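Methylglyoxal reductase (NADPH-dependent) (Candida albicans SC5314, PDB 6KWS) probably catalyses the NADPH-dependent reduction of methylglyoxal, as a member of the dihydroflavonol-4-reductase subfamily with a Rossmann-type nucleotide-binding fold. Local coordinates at residues 222-225 against 226-230; 275-278 against 279-283; 328-331 against 332-336. The protein carries 1 engineered substitution. All coordinates share one frame; numbering follows the deposited sequence.

Contact 1 (222-225 against 226-230); sequences LKLK and PNDSI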
loop_
_atom_site.group_PDB
_atom_site.type_symbol
_atom_site.label_atom_id
_atom_site.label_comp_id
_atom_site.label_asym_id
_atom_site.label_seq_id
_atom_site.Cartn_x
_atom_site.Cartn_y
_atom_site.Cartn_z
ATOM N N LEU A 222 -13.773 -16.745 1.880
ATOM C CA LEU A 222 -15.224 -16.757 2.058
ATOM C C LEU A 222 -15.961 -17.461 0.929
ATOM O O LEU A 222 -17.143 -17.770 1.089
ATOM C CB LEU A 222 -15.771 -15.333 2.195
ATOM C CG LEU A 222 -15.250 -14.563 3.403
ATOM C CD1 LEU A 222 -15.809 -13.167 3.464
ATOM C CD2 LEU A 222 -15.583 -15.318 4.655
ATOM N N LYS A 223 -15.313 -17.725 -0.202
ATOM C CA LYS A 223 -15.974 -18.410 -1.303
ATOM C C LYS A 223 -15.677 -19.904 -1.344
ATOM O O LYS A 223 -16.035 -20.565 -2.316
ATOM C CB LYS A 223 -15.587 -17.772 -2.632
ATOM C CG LYS A 223 -15.902 -16.298 -2.709
ATOM C CD LYS A 223 -15.468 -15.776 -4.052
ATOM C CE LYS A 223 -15.184 -14.300 -4.001
ATOM N NZ LYS A 223 -14.096 -14.001 -4.971
ATOM N N LEU A 224 -15.041 -20.451 -0.324
ATOM C CA LEU A 224 -14.782 -21.880 -0.291
ATOM C C LEU A 224 -15.961 -22.635 0.312
ATOM O O LEU A 224 -16.630 -22.154 1.230
ATOM C CB LEU A 224 -13.515 -22.167 0.511
ATOM C CG LEU A 224 -12.295 -21.431 -0.024
ATOM C CD1 LEU A 224 -11.061 -21.767 0.805
ATOM C CD2 LEU A 224 -12.094 -21.753 -1.508
ATOM N N LYS A 225 -16.212 -23.847 -0.226
ATOM C CA LYS A 225 -17.148 -24.858 0.255
ATOM C C LYS A 225 -16.472 -25.752 1.303
ATOM O O LYS A 225 -15.247 -25.928 1.278
ATOM C CB LYS A 225 -17.652 -25.706 -0.916
ATOM C CG LYS A 225 -17.939 -24.917 -2.200
ATOM C CD LYS A 225 -18.877 -25.683 -3.128
ATOM C CE LYS A 225 -19.931 -24.754 -3.765
ATOM N NZ LYS A 225 -21.039 -24.316 -2.858
ATOM N N PRO A 226 -17.262 -26.347 2.234
ATOM C CA PRO A 226 -16.680 -27.016 3.415
ATOM C C PRO A 226 -15.581 -28.053 3.191
ATOM O O PRO A 226 -14.781 -28.289 4.110
ATOM C CB PRO A 226 -17.912 -27.661 4.068
ATOM C CG PRO A 226 -18.993 -26.697 3.780
ATOM C CD PRO A 226 -18.728 -26.209 2.366
ATOM N N ASN A 227 -15.509 -28.691 2.026
ATOM C CA ASN A 227 -14.459 -29.667 1.766
ATOM C C ASN A 227 -13.537 -29.248 0.625
ATOM O O ASN A 227 -12.837 -30.095 0.049
ATOM C CB ASN A 227 -15.064 -31.052 1.506
ATOM C CG ASN A 227 -16.015 -31.493 2.619
ATOM O OD1 ASN A 227 -15.590 -31.798 3.748
ATOM N ND2 ASN A 227 -17.310 -31.550 2.300
ATOM N N ASP A 228 -13.516 -27.960 0.293
ATOM C CA ASP A 228 -12.414 -27.383 -0.465
ATOM C C ASP A 228 -11.133 -27.449 0.348
ATOM O O ASP A 228 -11.148 -27.394 1.584
ATOM C CB ASP A 228 -12.696 -25.924 -0.826
ATOM C CG ASP A 228 -13.783 -25.787 -1.855
ATOM O OD1 ASP A 228 -14.289 -24.654 -2.056
ATOM O OD2 ASP A 228 -14.128 -26.826 -2.466
ATOM N N SER A 229 -10.020 -27.592 -0.358
ATOM C CA SER A 229 -8.731 -27.441 0.287
ATOM C C SER A 229 -8.440 -25.955 0.432
ATOM O O SER A 229 -8.912 -25.126 -0.356
ATOM C CB SER A 229 -7.624 -28.151 -0.502
ATOM O OG SER A 229 -7.700 -27.853 -1.889
ATOM N N ILE A 230 -7.692 -25.626 1.471
ATOM C CA ILE A 230 -7.432 -24.226 1.807
ATOM C C ILE A 230 -6.254 -23.739 0.974
ATOM O O ILE A 230 -5.235 -24.436 0.910
ATOM C CB ILE A 230 -7.141 -24.099 3.294
ATOM C CG1 ILE A 230 -8.402 -24.464 4.085
ATOM C CG2 ILE A 230 -6.585 -22.717 3.611
ATOM C CD1 ILE A 230 -8.164 -24.586 5.555
#

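Contact 2 (275-278 against 279-283); sequences DIIN and DKFPD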
loop_
_atom_site.group_PDB
_atom_site.type_symbol
_atom_site.label_atom_id
_atom_site.label_comp_id
_atom_site.label_asym_id
_atom_site.label_seq_id
_atom_site.Cartn_x
_atom_site.Cartn_y
_atom_site.Cartn_z
ATOM N N ASP A 275 -8.952 -19.983 10.570
ATOM C CA ASP A 275 -9.168 -20.120 12.014
ATOM C C ASP A 275 -9.872 -18.902 12.608
ATOM O O ASP A 275 -10.819 -19.049 13.394
ATOM C CB ASP A 275 -7.838 -20.354 12.737
ATOM C CG ASP A 275 -7.274 -21.763 12.517
ATOM O OD1 ASP A 275 -8.013 -22.642 11.998
ATOM O OD2 ASP A 275 -6.083 -21.988 12.872
ATOM N N ILE A 276 -9.412 -17.690 12.266
ATOM C CA ILE A 276 -10.046 -16.484 12.795
ATOM C C ILE A 276 -11.508 -16.425 12.383
ATOM O O ILE A 276 -12.388 -16.111 13.198
ATOM C CB ILE A 276 -9.302 -15.219 12.341
ATOM C CG1 ILE A 276 -7.912 -15.139 12.983
ATOM C CG2 ILE A 276 -10.117 -13.994 12.686
ATOM C CD1 ILE A 276 -7.151 -13.850 12.662
ATOM N N ILE A 277 -11.792 -16.732 11.115
ATOM C CA ILE A 277 -13.153 -16.616 10.609
ATOM C C ILE A 277 -14.046 -17.665 11.263
ATOM O O ILE A 277 -15.137 -17.351 11.761
ATOM C CB ILE A 277 -13.157 -16.714 9.070
ATOM C CG1 ILE A 277 -12.358 -15.543 8.475
ATOM C CG2 ILE A 277 -14.593 -16.743 8.500
ATOM C CD1 ILE A 277 -12.214 -15.591 6.954
ATOM N N ASN A 278 -13.573 -18.920 11.313
ATOM C CA ASN A 278 -14.366 -19.979 11.932
ATOM C C ASN A 278 -14.659 -19.683 13.404
ATOM O O ASN A 278 -15.725 -20.068 13.904
ATOM C CB ASN A 278 -13.677 -21.333 11.759
ATOM C CG ASN A 278 -14.068 -22.018 10.456
ATOM O OD1 ASN A 278 -15.249 -22.101 10.136
ATOM N ND2 ASN A 278 -13.089 -22.534 9.715
ATOM N N ASP A 279 -13.777 -18.942 14.092
ATOM C CA ASP A 279 -14.001 -18.642 15.505
ATOM C C ASP A 279 -14.750 -17.328 15.772
ATOM O O ASP A 279 -15.248 -17.131 16.886
ATOM C CB ASP A 279 -12.664 -18.645 16.257
ATOM C CG ASP A 279 -12.277 -20.066 16.762
ATOM O OD1 ASP A 279 -12.961 -20.567 17.701
ATOM O OD2 ASP A 279 -11.313 -20.687 16.206
ATOM N N LYS A 280 -14.904 -16.439 14.799
ATOM C CA LYS A 280 -15.597 -15.191 15.082
ATOM C C LYS A 280 -16.913 -15.033 14.332
ATOM O O LYS A 280 -17.666 -14.096 14.619
ATOM C CB LYS A 280 -14.687 -13.992 14.777
ATOM C CG LYS A 280 -13.345 -14.043 15.481
ATOM C CD LYS A 280 -13.468 -13.716 16.937
ATOM C CE LYS A 280 -12.361 -14.389 17.734
ATOM N NZ LYS A 280 -12.151 -13.737 19.053
ATOM N N PHE A 281 -17.227 -15.913 13.391
ATOM C CA PHE A 281 -18.440 -15.786 12.593
ATOM C C PHE A 281 -19.194 -17.103 12.694
ATOM O O PHE A 281 -19.106 -17.963 11.795
ATOM C CB PHE A 281 -18.121 -15.393 11.154
ATOM C CG PHE A 281 -17.483 -14.045 11.035
ATOM C CD1 PHE A 281 -18.245 -12.921 10.778
ATOM C CD2 PHE A 281 -16.114 -13.897 11.205
ATOM C CE1 PHE A 281 -17.650 -11.670 10.671
ATOM C CE2 PHE A 281 -15.519 -12.658 11.106
ATOM C CZ PHE A 281 -16.289 -11.539 10.835
ATOM N N PRO A 282 -19.949 -17.286 13.784
ATOM C CA PRO A 282 -20.767 -18.497 13.943
ATOM C C PRO A 282 -21.599 -18.784 12.717
ATOM O O PRO A 282 -21.753 -19.941 12.320
ATOM C CB PRO A 282 -21.636 -18.150 15.152
ATOM C CG PRO A 282 -20.811 -17.143 15.924
ATOM C CD PRO A 282 -20.164 -16.319 14.873
ATOM N N ASP A 283 -22.098 -17.727 12.068
ATOM C CA ASP A 283 -22.879 -17.873 10.844
ATOM C C ASP A 283 -22.129 -18.640 9.768
ATOM O O ASP A 283 -22.731 -19.504 9.106
ATOM C CB ASP A 283 -23.302 -16.502 10.331
ATOM C CG ASP A 283 -24.711 -16.141 10.780
ATOM O OD1 ASP A 283 -25.621 -16.972 10.557
ATOM O OD2 ASP A 283 -24.905 -15.048 11.362
#

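Contact 3 (328-331 against 332-336); sequences YDTV and EQIVN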
loop_
_atom_site.group_PDB
_atom_site.type_symbol
_atom_site.label_atom_id
_atom_site.label_comp_id
_atom_site.label_asym_id
_atom_site.label_seq_id
_atom_site.Cartn_x
_atom_site.Cartn_y
_atom_site.Cartn_z
ATOM N N TYR A 328 -11.300 -9.500 11.157
ATOM C CA TYR A 328 -12.698 -9.334 11.551
ATOM C C TYR A 328 -13.303 -8.104 10.908
ATOM O O TYR A 328 -14.367 -8.182 10.277
ATOM C CB TYR A 328 -12.818 -9.224 13.071
ATOM C CG TYR A 328 -14.238 -9.046 13.544
ATOM C CD1 TYR A 328 -15.072 -10.145 13.706
ATOM C CD2 TYR A 328 -14.749 -7.782 13.836
ATOM C CE1 TYR A 328 -16.366 -9.994 14.146
ATOM C CE2 TYR A 328 -16.045 -7.624 14.276
ATOM C CZ TYR A 328 -16.853 -8.736 14.428
ATOM O OH TYR A 328 -18.155 -8.618 14.870
ATOM N N ASP A 329 -12.639 -6.952 11.067
ATOM C CA ASP A 329 -13.154 -5.727 10.476
ATOM C C ASP A 329 -13.344 -5.881 8.980
ATOM O O ASP A 329 -14.260 -5.285 8.410
ATOM C CB ASP A 329 -12.217 -4.563 10.762
ATOM C CG ASP A 329 -12.182 -4.180 12.214
ATOM O OD1 ASP A 329 -13.028 -4.666 12.997
ATOM O OD2 ASP A 329 -11.302 -3.372 12.575
ATOM N N THR A 330 -12.511 -6.692 8.332
ATOM C CA THR A 330 -12.620 -6.859 6.888
ATOM C C THR A 330 -13.813 -7.734 6.531
ATOM O O THR A 330 -14.616 -7.384 5.654
ATOM C CB THR A 330 -11.333 -7.477 6.333
ATOM O OG1 THR A 330 -10.209 -6.708 6.759
ATOM C CG2 THR A 330 -11.351 -7.544 4.807
ATOM N N VAL A 331 -13.909 -8.898 7.174
ATOM C CA VAL A 331 -15.001 -9.811 6.874
ATOM C C VAL A 331 -16.338 -9.162 7.219
ATOM O O VAL A 331 -17.304 -9.253 6.444
ATOM C CB VAL A 331 -14.805 -11.146 7.621
ATOM C CG1 VAL A 331 -16.026 -12.065 7.414
ATOM C CG2 VAL A 331 -13.547 -11.826 7.155
ATOM N N GLU A 332 -16.413 -8.507 8.390
ATOM C CA GLU A 332 -17.648 -7.856 8.814
ATOM C C GLU A 332 -18.146 -6.930 7.724
ATOM O O GLU A 332 -19.317 -6.971 7.327
ATOM C CB GLU A 332 -17.417 -7.074 10.107
ATOM C CG GLU A 332 -18.652 -6.963 11.003
ATOM C CD GLU A 332 -18.646 -5.714 11.907
ATOM O OE1 GLU A 332 -19.639 -5.514 12.658
ATOM O OE2 GLU A 332 -17.660 -4.931 11.861
ATOM N N GLN A 333 -17.235 -6.126 7.182
ATOM C CA GLN A 333 -17.601 -5.183 6.141
ATOM C C GLN A 333 -18.116 -5.902 4.908
ATOM O O GLN A 333 -19.180 -5.573 4.394
ATOM C CB GLN A 333 -16.400 -4.320 5.814
ATOM C CG GLN A 333 -16.717 -3.047 5.100
ATOM C CD GLN A 333 -15.465 -2.388 4.587
ATOM O OE1 GLN A 333 -14.530 -3.059 4.150
ATOM N NE2 GLN A 333 -15.424 -1.071 4.657
ATOM N N ILE A 334 -17.390 -6.908 4.436
ATOM C CA ILE A 334 -17.811 -7.650 3.250
ATOM C C ILE A 334 -19.182 -8.282 3.466
ATOM O O ILE A 334 -20.077 -8.176 2.619
ATOM C CB ILE A 334 -16.765 -8.722 2.891
ATOM C CG1 ILE A 334 -15.407 -8.089 2.570
ATOM C CG2 ILE A 334 -17.265 -9.602 1.760
ATOM C CD1 ILE A 334 -14.322 -9.103 2.193
ATOM N N VAL A 335 -19.353 -8.984 4.587
ATOM C CA VAL A 335 -20.589 -9.729 4.811
ATOM C C VAL A 335 -21.779 -8.776 4.889
ATOM O O VAL A 335 -22.792 -8.957 4.200
ATOM C CB VAL A 335 -20.459 -10.605 6.072
ATOM C CG1 VAL A 335 -21.794 -11.062 6.542
ATOM C CG2 VAL A 335 -19.601 -11.812 5.767
ATOM N N ASN A 336 -21.666 -7.729 5.707
ATOM C CA ASN A 336 -22.761 -6.771 5.821
ATOM C C ASN A 336 -23.042 -6.055 4.504
ATOM O O ASN A 336 -24.183 -5.665 4.245
ATOM C CB ASN A 336 -22.470 -5.746 6.921
ATOM C CG ASN A 336 -22.381 -6.380 8.301
ATOM O OD1 ASN A 336 -22.824 -7.522 8.510
ATOM N ND2 ASN A 336 -21.801 -5.642 9.254
#

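Contact 1 (222-225 against 226-230)
K225 and D228 are the first and last residues of a type I beta turn, closed by D228 N donating to K225 O at 2.8 Å. P226 and N227 form the corner of this turn. It lies in the surface loop that leads from helix 216-222 to strand 234-239. The P226 ring lies on the outer side of the bend.

The D228 side chain reinforces the turn. Its CG lies beside the backbone N (chi1 -70°), and the carboxylate swings back over the start of the turn. There OD1 accepts K225 N at 2.8 Å, and the N-H comes from above the carboxylate plane. The same two residues are therefore joined by two bonds, one of backbone only and one through a side chain. The charged end of K225 does not join in: NZ stays 6.8 Å from D228 OD1.

L224 rests on P231 and P289, and I230 on P289 and on V274 of helix 270-280. K223 forms a salt bridge with E216. Beside the turn, L224 CB and CD2 each come within 3.7 Å of D228 OD1.

Contact 2 (275-278 against 279-283)
D279, I277 and F281 carry the last turn of helix 270-280, where the chain leaves helical geometry at F281. D279 N still reaches back four residues to D275 O, at 3.0 Å. It also makes a weak bond to I276 O. D279 CB lies beyond D275 O, at 3.4 Å, and its carboxylate turns back along the same flank. D279 OD2 and D275 OD1 are 5.7 Å apart, so the two like charges probably repel mildly. D275 has other partners for its oxygens: OD1 accepts Q271 NE2 and OD2 accepts G294 N.

I277 supplies the oxygen on which the helix ends. I277 O accepts F281 N at 3.0 Å, nearly in line with its C=O bond. K280 N meets the same oxygen at 3.2 Å, from well above the carbonyl plane. This second bond spans three residues instead of four, as in a 3-10 turn, so the helix tightens as it closes. K280 N also keeps a weak bond to I276 O.

The I277 side chain turns into the protein and meets L222 of helix 216-222 and V331 of helix 323-337. N278 joins the loop that carries P289: its ND2 donates to P289 O.

F281 folds back beside the final turn. Its CG lies next to the backbone N (chi1 -64°), which turns the CD2 edge of the ring to I277. Its CZ meets the Y328 ring, with the planes at about 30°. Toward I277 the ring presents its CD2 corner: CD2 is 4.2 Å from I277 CG2, while I277 O lies in the ring plane at the edge, 3.6 Å from CD2.

Contact 3 (328-331 against 332-336)
Helix 323-337, the last helix of the chain, holds this contact, in which Y328 to V331 meet E332 to V335 across one full turn. The backbone is regular. E332 N donates to Y328 O at 2.8 Å, and V335 N donates to V331 O at the same length. Both bonds run nearly straight. I334 N reaches T330 O at 3.1 Å, and the bond from Q333 N to D329 O is weak.

On one flank Y328 and E332 cross at a slant. The E332 CG is roughly anti to the backbone N (chi1 -150°) and the chain beyond it is extended, which carries the carboxylate to the far part of the ring. E332 OE2 is 4.0 Å from Y328 CE2, and the ring and carboxylate planes are 29° apart. D329 OD1 lies 4.8 Å from E332 OE2. The salt bridge from D329 OD2 to R241 probably eases the effect of these like charges.

V331 and V335 lie side by side and point the same way. V331 CG1 is 3.9 Å from V335 CG2. I334 CG1 lies off the end of the T330 carbonyl, 3.3 Å from T330 O. The T330 hydroxyl is held by S326 O, one turn earlier.

Q333 reaches residues 200-207 with its extended chain: NE2 donates to Q201 O, and the side chain also touches P200 and I207. It is about 6 Å from the side chain of F12, which binds NADPH, although no NADPH is bound to this chain here. On another side V331 packs against I218 and L222 of helix 216-222 and against I277 of helix 270-280. I334 meets N219 of helix 216-222, and Y328 lies against K280 of helix 270-280.

The three contacts follow one another along the chain and lie on the same side of its centre. Contact 1 is in the loop after helix 216-222, contact 2 ends helix 270-280, and contact 3 lies on helix 323-337. Their centres are about 14 Å apart for contacts 1 and 2, 12 Å for contacts 2 and 3, and 18 Å for contacts 1 and 3. Apolar side chains join them: L222 touches I277 and V331, and V331 also touches I277 and F281. So three helices far apart in sequence pack together on one side of the chain. Contact 1 is a surface contact, while contact 3 is nearest the chain centre and comes nearest the NADPH site.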